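Uncharacterized protein (PDB 3PM7) is of unknown function but belongs to the PC4 transcriptional coactivator family, so it may bind nucleic acid. Local coordinates at residues A[42-45]-A[46-50]; A[56-59]-A[60-63]. All coordinates share one frame; numbering follows the deposited sequence.

Interaction 1: residues A[42-45]-A[46-50]; sequences REWA and PDHEK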
loop_
_atom_site.group_PDB
_atom_site.type_symbol
_atom_site.label_atom_id
_atom_site.label_comp_id
_atom_site.label_asym_id
_atom_site.label_seq_id
_atom_site.Cartn_x
_atom_site.Cartn_y
_atom_site.Cartn_z
ATOM N N ARG A 42 -3.658 4.427 0.604
ATOM C CA ARG A 42 -3.430 5.767 1.103
ATOM C C ARG A 42 -4.488 6.151 2.131
ATOM O O ARG A 42 -5.580 5.591 2.140
ATOM C CB ARG A 42 -3.493 6.695 -0.125
ATOM C CG ARG A 42 -3.564 8.181 0.101
ATOM C CD ARG A 42 -3.718 8.901 -1.265
ATOM N NE ARG A 42 -2.875 8.280 -2.287
ATOM C CZ ARG A 42 -1.588 8.569 -2.495
ATOM N NH1 ARG A 42 -0.975 9.494 -1.756
ATOM N NH2 ARG A 42 -0.909 7.935 -3.455
ATOM N N GLU A 43 -4.177 7.126 2.975
ATOM C CA GLU A 43 -5.135 7.657 3.943
ATOM C C GLU A 43 -5.992 8.756 3.284
ATOM O O GLU A 43 -5.469 9.597 2.560
ATOM C CB GLU A 43 -4.386 8.227 5.152
ATOM C CG GLU A 43 -5.232 8.348 6.437
ATOM C CD GLU A 43 -5.407 7.029 7.168
ATOM O OE1 GLU A 43 -4.587 6.114 6.956
ATOM O OE2 GLU A 43 -6.371 6.901 7.955
ATOM N N TRP A 44 -7.305 8.733 3.533
ATOM C CA TRP A 44 -8.231 9.701 2.947
ATOM C C TRP A 44 -9.142 10.302 4.007
ATOM O O TRP A 44 -9.650 9.578 4.875
ATOM C CB TRP A 44 -9.126 9.003 1.937
ATOM C CG TRP A 44 -8.449 8.618 0.675
ATOM C CD1 TRP A 44 -7.839 7.425 0.399
ATOM C CD2 TRP A 44 -8.318 9.429 -0.507
ATOM N NE1 TRP A 44 -7.337 7.442 -0.893
ATOM C CE2 TRP A 44 -7.613 8.667 -1.459
ATOM C CE3 TRP A 44 -8.729 10.720 -0.845
ATOM C CZ2 TRP A 44 -7.311 9.153 -2.720
ATOM C CZ3 TRP A 44 -8.425 11.209 -2.120
ATOM C CH2 TRP A 44 -7.731 10.422 -3.036
ATOM N N ALA A 45 -9.382 11.607 3.916
ATOM C CA ALA A 45 -10.330 12.272 4.805
ATOM C C ALA A 45 -11.724 11.680 4.620
ATOM O O ALA A 45 -11.977 11.005 3.622
ATOM C CB ALA A 45 -10.333 13.784 4.550
ATOM N N PRO A 46 -12.639 11.937 5.578
ATOM C CA PRO A 46 -14.001 11.377 5.595
ATOM C C PRO A 46 -14.707 11.256 4.229
ATOM O O PRO A 46 -15.064 10.144 3.817
ATOM C CB PRO A 46 -14.753 12.347 6.511
ATOM C CG PRO A 46 -13.715 12.772 7.493
ATOM C CD PRO A 46 -12.403 12.817 6.741
ATOM N N ASP A 47 -14.928 12.363 3.536
ATOM C CA ASP A 47 -15.623 12.281 2.248
ATOM C C ASP A 47 -14.650 12.451 1.072
ATOM O O ASP A 47 -14.983 13.065 0.044
ATOM C CB ASP A 47 -16.765 13.301 2.166
ATOM C CG ASP A 47 -17.834 12.904 1.142
ATOM O OD1 ASP A 47 -18.119 11.690 1.017
ATOM O OD2 ASP A 47 -18.391 13.802 0.465
ATOM N N HIS A 48 -13.455 11.893 1.236
ATOM C CA HIS A 48 -12.402 11.996 0.238
ATOM C C HIS A 48 -12.127 13.444 -0.133
ATOM O O HIS A 48 -11.795 13.733 -1.278
ATOM C CB HIS A 48 -12.779 11.218 -1.034
ATOM C CG HIS A 48 -13.043 9.767 -0.794
ATOM N ND1 HIS A 48 -12.032 8.839 -0.688
ATOM C CD2 HIS A 48 -14.199 9.087 -0.607
ATOM C CE1 HIS A 48 -12.551 7.645 -0.455
ATOM N NE2 HIS A 48 -13.867 7.769 -0.405
ATOM N N GLU A 49 -12.257 14.353 0.821
ATOM C CA GLU A 49 -12.091 15.771 0.513
ATOM C C GLU A 49 -10.609 16.126 0.416
ATOM O O GLU A 49 -10.243 17.198 -0.049
ATOM C CB GLU A 49 -12.761 16.632 1.591
ATOM C CG GLU A 49 -12.070 16.558 2.948
ATOM C CD GLU A 49 -12.908 17.146 4.076
ATOM O OE1 GLU A 49 -12.722 16.727 5.245
ATOM O OE2 GLU A 49 -13.752 18.029 3.793
ATOM N N LYS A 50 -9.760 15.218 0.876
ATOM C CA LYS A 50 -8.337 15.477 0.967
ATOM C C LYS A 50 -7.630 14.156 1.164
ATOM O O LYS A 50 -8.168 13.247 1.816
ATOM C CB LYS A 50 -8.058 16.416 2.139
ATOM C CG LYS A 50 -6.599 16.750 2.367
ATOM C CD LYS A 50 -6.449 17.818 3.441
ATOM C CE LYS A 50 -4.987 18.102 3.745
ATOM N NZ LYS A 50 -4.231 16.846 4.034
#
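W44 and H48, four residues apart round a chain turn, set their rings edge to face: the rim of the imidazole points at the face of the indole, offset from its middle. The centroid of the H48 ring lies 5.2 Å from that of the five-membered ring of W44. Between the two planes the angle is 63°. The W44 torsion, chi1 -72° with CG anti to the carbonyl carbon, holds the indole beside the strand, where R42 CD lies against one face and the turn carries H48 over the other. Both backbone polar atoms of A45 are used in shaping that turn. A45 O accepts from H48 N at 2.9 Å, closing a beta turn through P46 and D47, while A45 N donates to K50 O, also at 2.9 Å. H48 itself takes a left-handed backbone conformation, which lets the chain double back toward K50. This tight loop follows strand 38-44 of the antiparallel sheet, consistent with the PC4-like family. A45 CB packs beside E49 CG at 3.6 Å and, on the same methyl, K50 CB at 4.2 Å. K50 O also lies 3.7 Å from W44 CE3, obliquely to the indole. F5 of helix 3-8 also meets the indole edge-to-face, and W23 touches A45, P46 and K50.

Interaction 2: residues A[56-59]-A[60-63]; sequences TLTN and EEFA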
loop_
_atom_site.group_PDB
_atom_site.type_symbol
_atom_site.label_atom_id
_atom_site.label_comp_id
_atom_site.label_asym_id
_atom_site.label_seq_id
_atom_site.Cartn_x
_atom_site.Cartn_y
_atom_site.Cartn_z
ATOM N N THR A 56 1.254 4.349 -4.767
ATOM C CA THR A 56 0.517 3.807 -5.905
ATOM C C THR A 56 1.192 2.499 -6.317
ATOM O O THR A 56 2.404 2.354 -6.174
ATOM C CB THR A 56 0.496 4.821 -7.056
ATOM O OG1 THR A 56 0.081 6.093 -6.540
ATOM C CG2 THR A 56 -0.490 4.400 -8.144
ATOM N N LEU A 57 0.416 1.522 -6.771
ATOM C CA LEU A 57 1.018 0.299 -7.294
ATOM C C LEU A 57 0.766 0.186 -8.789
ATOM O O LEU A 57 -0.387 0.130 -9.219
ATOM C CB LEU A 57 0.453 -0.930 -6.593
ATOM C CG LEU A 57 0.748 -0.986 -5.093
ATOM C CD1 LEU A 57 -0.013 -2.118 -4.428
ATOM C CD2 LEU A 57 2.249 -1.127 -4.873
ATOM N N THR A 58 1.830 0.154 -9.584
ATOM C CA THR A 58 1.661 -0.164 -10.997
ATOM C C THR A 58 1.030 -1.544 -11.019
ATOM O O THR A 58 0.978 -2.220 -9.987
ATOM C CB THR A 58 2.994 -0.213 -11.730
ATOM O OG1 THR A 58 3.760 -1.317 -11.229
ATOM C CG2 THR A 58 3.766 1.076 -11.513
ATOM N N ASN A 59 0.535 -1.975 -12.171
ATOM C CA ASN A 59 -0.164 -3.257 -12.222
ATOM C C ASN A 59 0.784 -4.446 -12.052
ATOM O O ASN A 59 0.371 -5.528 -11.618
ATOM C CB ASN A 59 -0.985 -3.374 -13.507
ATOM C CG ASN A 59 -2.044 -2.297 -13.607
ATOM O OD1 ASN A 59 -3.156 -2.453 -13.099
ATOM N ND2 ASN A 59 -1.696 -1.186 -14.245
ATOM N N GLU A 60 2.056 -4.227 -12.381
ATOM C CA GLU A 60 3.079 -5.249 -12.211
ATOM C C GLU A 60 3.392 -5.449 -10.723
ATOM O O GLU A 60 3.577 -6.577 -10.266
ATOM C CB GLU A 60 4.347 -4.902 -13.012
ATOM C CG GLU A 60 5.317 -3.933 -12.325
ATOM C CD GLU A 60 5.341 -2.530 -12.938
ATOM O OE1 GLU A 60 4.704 -2.311 -14.005
ATOM O OE2 GLU A 60 6.007 -1.645 -12.342
ATOM N N GLU A 61 3.434 -4.350 -9.973
ATOM C CA GLU A 61 3.643 -4.404 -8.532
ATOM C C GLU A 61 2.442 -5.010 -7.816
ATOM O O GLU A 61 2.597 -5.770 -6.857
ATOM C CB GLU A 61 3.933 -3.008 -7.985
ATOM C CG GLU A 61 5.121 -2.367 -8.653
ATOM C CD GLU A 61 5.308 -0.922 -8.239
ATOM O OE1 GLU A 61 4.288 -0.241 -7.976
ATOM O OE2 GLU A 61 6.472 -0.472 -8.171
ATOM N N PHE A 62 1.243 -4.681 -8.281
ATOM C CA PHE A 62 0.056 -5.188 -7.614
ATOM C C PHE A 62 -0.118 -6.685 -7.828
ATOM O O PHE A 62 -0.695 -7.372 -6.988
ATOM C CB PHE A 62 -1.225 -4.455 -8.047
ATOM C CG PHE A 62 -2.401 -4.826 -7.211
ATOM C CD1 PHE A 62 -3.324 -5.766 -7.660
ATOM C CD2 PHE A 62 -2.545 -4.298 -5.934
ATOM C CE1 PHE A 62 -4.396 -6.136 -6.864
ATOM C CE2 PHE A 62 -3.613 -4.666 -5.123
ATOM C CZ PHE A 62 -4.541 -5.592 -5.588
ATOM N N ALA A 63 0.354 -7.187 -8.966
ATOM C CA ALA A 63 0.258 -8.615 -9.229
ATOM C C ALA A 63 1.249 -9.340 -8.331
ATOM O O ALA A 63 0.917 -10.366 -7.746
ATOM C CB ALA A 63 0.523 -8.925 -10.695
#
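E61 OE1 is held by two partners: T58 N donates to it at 3.0 Å with a moderately bent angle of 148°, approaching from above the carboxylate plane, and NZ of K25 of the second subunit adds a salt bridge. The other oxygen of the carboxylate, OE2, is hydrogen-bonded to S17 of that subunit, so both ends of the group are held and its rotation should be limited. The E61 chain is extended beyond CG, and chi1 of -57° sends it back along the helix start to T58. E61 N donates in return to T58 OG1 at 3.3 Å, a long bond whose length is uncertain because the hydroxyl sits too close to a neighbour in the model. F62 N to T58 O at 3.0 Å and A63 N to N59 O at 3.1 Å are the first helical backbone bonds. L57 and F62 cross at about a right angle: the L57 methyl CD1 reaches the rim of the phenyl ring, near its plane, 3.7 Å from F62 CD2. The F62 ring also stacks on F39, while M72 of the second subunit packs on it. T58 as N-cap and E61 three residues on make a capping box, which begins helix 59-71 straight after strand 54-57, within the contact between the two subunits, consistent with a PC4-like fold.

In the fold
The two contacts come in series along the chain, interaction 1 closing before interaction 2 opens, and their centres lie about 22 Å apart on opposite sides of the chain's centre. Both grow out of one antiparallel sheet, in which strands 38-44 and 54-57 are neighbours: interaction 1 shapes the loop leaving strand 38-44, interaction 2 the passage from strand 54-57, outermost within this chain, into helix 59-71. They meet where R42 NH2 packs against T56 OG1 at 3.7 Å, and D40 ties them further, by a salt bridge to R42 and a hydrogen bond to T56. Interaction 2 also reaches the second subunit, so the start of helix 59-71 takes part in the contact between subunits.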